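Collagen adhesin (Enterococcus faecalis, PDB 2OKM) probably binds collagen at the bacterial surface, this chain being the N2 subdomain of a cell-wall-anchored adhesin. Local coordinates at residues 21-26 with 103-108; 31-36 with 95-100; 49-54 with 83-88. One frame throughout, in Å; residues are numbered along the deposited sequence.

Interaction 1 (21-26 with 103-108); sequences RWFLNV and IVRYTS
W22 and Y106 face each other as an antiparallel hydrogen-bonded pair: W22 N gives a nearly straight bond of 2.9 Å to Y106 O, and the return bond from Y106 N to W22 O is weak at 3.3 Å. Two residues on, L24 and V104 exchange a more even pair, L24 N to V104 O and V104 N to L24 O, both 2.9 Å. On the face shared by these four residues the Y106 ring carries the packing. Its chi1 of 68° puts CG between the backbone N and the carbonyl carbon, and W22 CB sits over one face of the ring, 3.7 Å from its centroid, in a CH-pi contact; the indole itself is slid aside and barely overlaps. L24 CG meets the ring edge, 3.8 Å from Y106 CE2, and V104 CB meets L24 CB at 3.8 Å, a place suited to a compact branched side chain. On the other face R105 NE lies at the F23 ring edge, 3.6 Å from F23 CE2, and R105 CG touches F23 CD2. These are neighbouring strands of one sheet in the antiparallel two-sheet sandwich of the collagen-binding domain. Strand 7-12 pairs with the far side of 21-26, where D12 binds R21 and K9 reaches the Y106 hydroxyl; F88 and L90 of strand 87-92 pack against L24 from the second sheet.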
# COMPACT_ATOMS: atom_id res chain seq x y z
N ARG A 21 -9.70 -7.27 -1.59
CA ARG A 21 -8.68 -6.66 -2.43
C ARG A 21 -8.32 -5.33 -1.79
O ARG A 21 -9.19 -4.49 -1.54
CB ARG A 21 -9.20 -6.41 -3.85
CG ARG A 21 -9.71 -7.64 -4.59
CD ARG A 21 -9.75 -7.37 -6.09
NE ARG A 21 -10.45 -6.11 -6.40
CZ ARG A 21 -10.32 -5.45 -7.54
NH1 ARG A 21 -9.53 -5.92 -8.50
NH2 ARG A 21 -10.98 -4.32 -7.73
N TRP A 22 -7.03 -5.13 -1.51
CA TRP A 22 -6.57 -3.90 -0.89
C TRP A 22 -5.71 -3.08 -1.84
O TRP A 22 -5.08 -3.63 -2.75
CB TRP A 22 -5.78 -4.21 0.39
CG TRP A 22 -6.62 -4.69 1.55
CD1 TRP A 22 -6.69 -5.97 2.03
CD2 TRP A 22 -7.51 -3.91 2.35
NE1 TRP A 22 -7.58 -6.02 3.09
CE2 TRP A 22 -8.09 -4.77 3.30
CE3 TRP A 22 -7.87 -2.55 2.36
CZ2 TRP A 22 -9.02 -4.33 4.25
CZ3 TRP A 22 -8.80 -2.11 3.30
CH2 TRP A 22 -9.36 -3.00 4.24
N PHE A 23 -5.70 -1.77 -1.63
CA PHE A 23 -4.92 -0.87 -2.47
C PHE A 23 -4.20 0.19 -1.64
O PHE A 23 -4.83 0.88 -0.83
CB PHE A 23 -5.83 -0.14 -3.46
CG PHE A 23 -6.68 -1.05 -4.32
CD1 PHE A 23 -7.81 -1.66 -3.81
CD2 PHE A 23 -6.35 -1.26 -5.66
CE1 PHE A 23 -8.61 -2.48 -4.61
CE2 PHE A 23 -7.14 -2.08 -6.47
CZ PHE A 23 -8.27 -2.68 -5.94
N LEU A 24 -2.90 0.31 -1.85
CA LEU A 24 -2.11 1.33 -1.17
C LEU A 24 -1.78 2.31 -2.29
O LEU A 24 -1.04 1.99 -3.22
CB LEU A 24 -0.83 0.73 -0.59
CG LEU A 24 -1.03 -0.47 0.33
CD1 LEU A 24 0.33 -0.92 0.84
CD2 LEU A 24 -1.94 -0.13 1.50
N ASN A 25 -2.36 3.51 -2.22
CA ASN A 25 -2.17 4.53 -3.25
C ASN A 25 -1.15 5.55 -2.81
O ASN A 25 -1.43 6.44 -2.01
CB ASN A 25 -3.51 5.17 -3.53
CG ASN A 25 -4.52 4.18 -4.06
OD1 ASN A 25 -4.46 3.79 -5.23
ND2 ASN A 25 -5.42 3.73 -3.20
N VAL A 26 0.05 5.43 -3.38
CA VAL A 26 1.16 6.29 -3.01
C VAL A 26 1.59 7.35 -4.02
O VAL A 26 1.95 7.04 -5.15
CB VAL A 26 2.39 5.41 -2.69
CG1 VAL A 26 3.52 6.26 -2.12
CG2 VAL A 26 1.99 4.29 -1.73
N ILE A 103 0.76 2.19 -7.01
CA ILE A 103 -0.50 1.65 -6.53
C ILE A 103 -0.13 0.21 -6.21
O ILE A 103 0.21 -0.58 -7.10
CB ILE A 103 -1.62 1.69 -7.58
CG1 ILE A 103 -2.04 3.15 -7.81
CG2 ILE A 103 -2.83 0.88 -7.08
CD1 ILE A 103 -3.10 3.34 -8.87
N VAL A 104 -0.15 -0.11 -4.93
CA VAL A 104 0.21 -1.45 -4.47
C VAL A 104 -1.07 -2.24 -4.29
O VAL A 104 -1.95 -1.85 -3.52
CB VAL A 104 0.97 -1.40 -3.12
CG1 VAL A 104 1.49 -2.79 -2.77
CG2 VAL A 104 2.12 -0.41 -3.21
N ARG A 105 -1.16 -3.36 -5.00
CA ARG A 105 -2.32 -4.22 -4.91
C ARG A 105 -1.94 -5.52 -4.22
O ARG A 105 -0.90 -6.10 -4.51
CB ARG A 105 -2.86 -4.55 -6.31
CG ARG A 105 -3.51 -3.39 -7.06
CD ARG A 105 -3.99 -3.85 -8.44
NE ARG A 105 -4.80 -2.84 -9.12
CZ ARG A 105 -4.33 -1.74 -9.69
NH1 ARG A 105 -3.02 -1.49 -9.68
NH2 ARG A 105 -5.16 -0.88 -10.27
N TYR A 106 -2.78 -5.96 -3.29
CA TYR A 106 -2.56 -7.23 -2.61
C TYR A 106 -3.90 -7.69 -2.07
O TYR A 106 -4.83 -6.90 -1.93
CB TYR A 106 -1.52 -7.10 -1.49
CG TYR A 106 -1.95 -6.27 -0.30
CD1 TYR A 106 -2.62 -6.85 0.79
CD2 TYR A 106 -1.65 -4.90 -0.24
CE1 TYR A 106 -2.99 -6.08 1.89
CE2 TYR A 106 -2.02 -4.13 0.86
CZ TYR A 106 -2.69 -4.73 1.92
OH TYR A 106 -3.05 -3.97 3.01
N THR A 107 -4.00 -8.98 -1.78
CA THR A 107 -5.24 -9.52 -1.27
C THR A 107 -5.05 -10.22 0.06
O THR A 107 -3.93 -10.52 0.47
CB THR A 107 -5.85 -10.56 -2.22
OG1 THR A 107 -4.87 -11.57 -2.51
CG2 THR A 107 -6.30 -9.90 -3.51
N SER A 108 -6.16 -10.44 0.73
CA SER A 108 -6.16 -11.16 1.99
C SER A 108 -7.31 -12.13 1.86
O SER A 108 -8.32 -11.83 1.23
CB SER A 108 -6.38 -10.22 3.16
OG SER A 108 -5.22 -9.44 3.36

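Interaction 2 (31-36 with 95-100); sequences SDVTED and DKARFT
S31 and F99 join two irregular backbones through one bond, F99 N to S31 O at 3.0 Å, where a type II turn from A97 to T100, with F99 in the left-handed region (phi 55°), brings the 95-100 chain alongside 31-36. D32, next to S31, carries the main side-chain contact. Its CG is anti to the backbone N (chi1 -167°), and the carboxylate lies beside the guanidinium of R98, the two planes only 14° apart. R98 grips it side-on: NE binds OD2 of D32 at 2.7 Å and NH2 binds OD1 of D32 at 2.9 Å, both on the syn side. Two bonds, one per oxygen, restrain rotation of both flat groups, and a long, bent arginine can make them. The F99 ring then stacks on D32, its CZ 3.4 Å from D32 CG, so the acid lies against an aromatic surface as well as a charge. Compact V33 and A97 meet through V33 CG2 and A97 CB at 4.1 Å. The contact is a loop-to-loop clasp at one end of the sandwich, tying the loop between strands 19-26 and 37-43 to the short, weakly bonded helix 94-97 and the turn after it, just ahead of strand 101-110; F6 and L130 pack on V33, and R94 holds its carbonyl.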
# COMPACT_ATOMS: atom_id res chain seq x y z
N SER A 31 4.44 13.89 -6.71
CA SER A 31 5.18 15.00 -6.11
C SER A 31 6.61 14.53 -5.87
O SER A 31 6.91 13.34 -5.94
CB SER A 31 4.57 15.38 -4.76
OG SER A 31 3.20 15.72 -4.88
N ASP A 32 7.51 15.47 -5.60
CA ASP A 32 8.89 15.12 -5.31
C ASP A 32 8.87 14.71 -3.83
O ASP A 32 7.94 15.06 -3.10
CB ASP A 32 9.80 16.34 -5.50
CG ASP A 32 11.27 15.98 -5.53
OD1 ASP A 32 12.10 16.90 -5.66
OD2 ASP A 32 11.60 14.78 -5.43
N VAL A 33 9.88 13.96 -3.40
CA VAL A 33 10.00 13.55 -2.00
C VAL A 33 11.46 13.75 -1.60
O VAL A 33 12.35 13.64 -2.45
CB VAL A 33 9.60 12.07 -1.78
CG1 VAL A 33 8.12 11.88 -2.05
CG2 VAL A 33 10.43 11.16 -2.68
N THR A 34 11.70 14.04 -0.32
CA THR A 34 13.06 14.28 0.16
C THR A 34 13.64 13.14 0.99
O THR A 34 14.81 13.18 1.39
CB THR A 34 13.13 15.57 1.00
OG1 THR A 34 12.24 15.46 2.12
CG2 THR A 34 12.75 16.77 0.16
N GLU A 35 12.83 12.12 1.25
CA GLU A 35 13.28 10.96 2.02
C GLU A 35 12.46 9.75 1.60
O GLU A 35 11.54 9.87 0.78
CB GLU A 35 13.10 11.20 3.52
CG GLU A 35 11.68 11.55 3.93
CD GLU A 35 11.49 11.58 5.44
OE1 GLU A 35 12.42 12.03 6.15
OE2 GLU A 35 10.42 11.17 5.92
N ASP A 36 12.81 8.60 2.15
CA ASP A 36 12.08 7.37 1.83
C ASP A 36 10.65 7.54 2.32
O ASP A 36 10.36 8.41 3.14
CB ASP A 36 12.67 6.16 2.56
CG ASP A 36 14.09 5.84 2.16
OD1 ASP A 36 14.56 6.31 1.10
OD2 ASP A 36 14.74 5.07 2.90
N ASP A 95 15.00 7.99 -4.14
CA ASP A 95 15.27 8.22 -5.55
C ASP A 95 14.21 7.80 -6.57
O ASP A 95 13.78 8.63 -7.37
CB ASP A 95 16.61 7.60 -5.95
CG ASP A 95 17.77 8.55 -5.70
OD1 ASP A 95 18.86 8.32 -6.27
OD2 ASP A 95 17.59 9.52 -4.93
N LYS A 96 13.80 6.54 -6.54
CA LYS A 96 12.81 6.10 -7.51
C LYS A 96 11.38 6.48 -7.17
O LYS A 96 10.46 6.26 -7.96
CB LYS A 96 12.95 4.59 -7.75
CG LYS A 96 14.24 4.24 -8.51
CD LYS A 96 14.25 2.82 -9.07
CE LYS A 96 15.53 2.58 -9.86
NZ LYS A 96 15.55 1.26 -10.56
N ALA A 97 11.19 7.10 -6.00
CA ALA A 97 9.87 7.54 -5.59
C ALA A 97 9.64 8.99 -6.01
O ALA A 97 8.50 9.46 -6.06
CB ALA A 97 9.70 7.39 -4.09
N ARG A 98 10.71 9.72 -6.32
CA ARG A 98 10.57 11.11 -6.73
C ARG A 98 9.72 11.21 -8.00
O ARG A 98 10.02 10.56 -9.00
CB ARG A 98 11.94 11.74 -7.01
CG ARG A 98 12.90 11.73 -5.84
CD ARG A 98 14.19 12.46 -6.18
NE ARG A 98 13.97 13.89 -6.36
CZ ARG A 98 14.90 14.75 -6.77
NH1 ARG A 98 16.12 14.31 -7.05
NH2 ARG A 98 14.61 16.03 -6.91
N PHE A 99 8.67 12.02 -7.94
CA PHE A 99 7.77 12.24 -9.07
C PHE A 99 7.18 10.95 -9.63
O PHE A 99 6.85 10.86 -10.81
CB PHE A 99 8.51 12.98 -10.19
CG PHE A 99 9.27 14.20 -9.72
CD1 PHE A 99 10.66 14.18 -9.63
CD2 PHE A 99 8.58 15.35 -9.36
CE1 PHE A 99 11.35 15.30 -9.17
CE2 PHE A 99 9.27 16.47 -8.90
CZ PHE A 99 10.66 16.45 -8.81
N THR A 100 7.04 9.96 -8.76
CA THR A 100 6.53 8.66 -9.18
C THR A 100 5.42 8.15 -8.27
O THR A 100 5.52 8.24 -7.05
CB THR A 100 7.69 7.64 -9.21
OG1 THR A 100 8.72 8.11 -10.09
CG2 THR A 100 7.21 6.28 -9.69

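Interaction 3 (49-54 with 83-88); sequences LNKESF and VTDNDF. With SO4 (sulfate ion), chain C.
F54 points the edge of its ring at the face of F88, a T-shaped pair with planes at 85° and centroids 5.3 Å apart, and this is the close-packed, apolar side of the contact. F54 CZ stands over the rim of the F88 ring, 4.0 Å from F88 CE2. L49 adds to the cluster: its CG is anti to the backbone N (chi1 178°), and methyl CD2 lies 3.8 Å from F88 CD2, while its CB rests on the carbonyl of D85. Flat rings and a branched aliphatic chain suit this buried place between the sheets, where the 49-54 loop of one meets the turn of the other. Toward solvent the contact becomes polar and is partly bridged by water. One water donates to both L49 O and D85 O, linking the two backbones. The extended chain of K51 brings NZ to T84 O, a hydrogen bond of 3.2 Å from above the carbonyl plane, and to D85 OD2 at 3.5 Å, a long salt bridge; a second water bridges the same two charged groups, weakly at D85. T84 forms an ST turn, its OG1 accepting from N86 N and binding a sulfate ion, probably from the crystallisation liquor. The 49-54 loop leads from strand 47-49 to strand 55-59; residues 83-86 turn the chain from strand 78-82 into strand 87-92, which D87 and F88 begin. I80 and F82 extend the apolar cluster, and Y106 and V104 of strand 101-110 border it from the other sheet.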
# COMPACT_ATOMS: atom_id res chain seq x y z
N LEU A 49 -3.44 -12.32 5.35
CA LEU A 49 -2.68 -11.69 4.29
C LEU A 49 -2.06 -12.69 3.31
O LEU A 49 -1.44 -13.67 3.73
CB LEU A 49 -1.58 -10.83 4.90
CG LEU A 49 -0.63 -10.12 3.93
CD1 LEU A 49 -1.40 -9.11 3.10
CD2 LEU A 49 0.46 -9.42 4.73
N ASN A 50 -2.25 -12.45 2.02
CA ASN A 50 -1.69 -13.30 0.98
C ASN A 50 -0.34 -12.66 0.63
O ASN A 50 -0.26 -11.79 -0.24
CB ASN A 50 -2.62 -13.32 -0.24
CG ASN A 50 -3.99 -13.92 0.08
OD1 ASN A 50 -4.97 -13.66 -0.62
ND2 ASN A 50 -4.04 -14.75 1.11
N LYS A 51 0.71 -13.09 1.32
CA LYS A 51 2.05 -12.53 1.12
C LYS A 51 2.65 -12.62 -0.27
O LYS A 51 3.59 -11.89 -0.59
CB LYS A 51 3.03 -13.15 2.12
CG LYS A 51 2.70 -12.85 3.56
CD LYS A 51 3.77 -13.41 4.48
CE LYS A 51 3.44 -13.15 5.93
NZ LYS A 51 4.52 -13.69 6.80
N GLU A 52 2.11 -13.49 -1.12
CA GLU A 52 2.64 -13.64 -2.47
C GLU A 52 1.77 -12.93 -3.51
O GLU A 52 1.98 -13.09 -4.71
CB GLU A 52 2.74 -15.12 -2.83
CG GLU A 52 3.56 -15.95 -1.85
CD GLU A 52 3.59 -17.42 -2.21
OE1 GLU A 52 2.51 -18.04 -2.30
OE2 GLU A 52 4.70 -17.96 -2.42
N SER A 53 0.80 -12.15 -3.04
CA SER A 53 -0.13 -11.46 -3.95
C SER A 53 0.24 -10.05 -4.39
O SER A 53 -0.42 -9.49 -5.27
CB SER A 53 -1.52 -11.42 -3.31
OG SER A 53 -1.55 -10.52 -2.21
N PHE A 54 1.27 -9.47 -3.80
CA PHE A 54 1.64 -8.09 -4.12
C PHE A 54 2.08 -7.77 -5.54
O PHE A 54 2.89 -8.48 -6.13
CB PHE A 54 2.74 -7.61 -3.18
CG PHE A 54 2.29 -7.36 -1.77
CD1 PHE A 54 1.99 -8.42 -0.92
CD2 PHE A 54 2.17 -6.06 -1.29
CE1 PHE A 54 1.58 -8.18 0.40
CE2 PHE A 54 1.76 -5.81 0.02
CZ PHE A 54 1.46 -6.88 0.86
N VAL A 83 6.43 -8.55 9.22
CA VAL A 83 6.78 -8.69 10.64
C VAL A 83 5.97 -9.75 11.38
O VAL A 83 6.38 -10.22 12.44
CB VAL A 83 6.68 -7.32 11.36
CG1 VAL A 83 7.70 -6.36 10.75
CG2 VAL A 83 5.28 -6.75 11.23
N THR A 84 4.82 -10.11 10.82
CA THR A 84 3.97 -11.16 11.36
C THR A 84 3.32 -11.76 10.13
O THR A 84 3.77 -11.50 9.01
CB THR A 84 2.86 -10.64 12.32
OG1 THR A 84 1.93 -9.83 11.60
CG2 THR A 84 3.47 -9.84 13.47
N ASP A 85 2.28 -12.57 10.30
CA ASP A 85 1.61 -13.16 9.15
C ASP A 85 0.69 -12.15 8.48
O ASP A 85 0.43 -12.24 7.28
CB ASP A 85 0.79 -14.39 9.56
CG ASP A 85 1.61 -15.66 9.61
OD1 ASP A 85 1.05 -16.70 10.02
OD2 ASP A 85 2.80 -15.62 9.23
N ASN A 86 0.21 -11.18 9.26
CA ASN A 86 -0.72 -10.18 8.74
C ASN A 86 -0.29 -8.72 8.85
O ASN A 86 -1.04 -7.82 8.48
CB ASN A 86 -2.07 -10.37 9.45
CG ASN A 86 -2.67 -11.74 9.20
OD1 ASN A 86 -2.91 -12.51 10.13
ND2 ASN A 86 -2.90 -12.06 7.93
N ASP A 87 0.92 -8.49 9.35
CA ASP A 87 1.44 -7.13 9.48
C ASP A 87 2.69 -7.02 8.62
O ASP A 87 3.50 -7.94 8.55
CB ASP A 87 1.82 -6.83 10.93
CG ASP A 87 0.62 -6.79 11.86
OD1 ASP A 87 0.84 -6.72 13.09
OD2 ASP A 87 -0.53 -6.82 11.38
N PHE A 88 2.87 -5.88 7.96
CA PHE A 88 4.04 -5.69 7.12
C PHE A 88 4.48 -4.24 7.10
O PHE A 88 3.67 -3.34 7.31
CB PHE A 88 3.77 -6.17 5.69
CG PHE A 88 2.72 -5.38 4.95
CD1 PHE A 88 3.06 -4.24 4.23
CD2 PHE A 88 1.39 -5.79 4.96
CE1 PHE A 88 2.09 -3.51 3.54
CE2 PHE A 88 0.41 -5.07 4.27
CZ PHE A 88 0.76 -3.93 3.56
S SO4 C . -0.94 -11.52 13.19
O1 SO4 C . -2.37 -11.44 12.83
O2 SO4 C . -0.40 -10.16 13.40
O3 SO4 C . -0.79 -12.29 14.44
O4 SO4 C . -0.20 -12.20 12.10
O HOH W 1 0.10 -14.39 5.86
O HOH W 2 4.25 -16.37 6.31

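From the N terminus, strand 19-26 runs into the loop of 31-36, then the chain passes through 49-54, 83-88 and 95-100 before strand 101-110 returns. Interaction 1 therefore closes the widest loop, interaction 2 is nested within it, and interaction 3 is nested in turn within interaction 2; none cross. Interaction 1 pairs strands of one sheet. Interaction 3 joins its 49-54 loop to the second sheet and touches interaction 1 directly, N50 and S53 bonding to T107 while L49 packs on Y106. Interaction 2, on the opposite side of the chain's centre from interaction 3, ties the loop between strands 19-26 and 37-43 to the chain between helix 94-97 and strand 101-110.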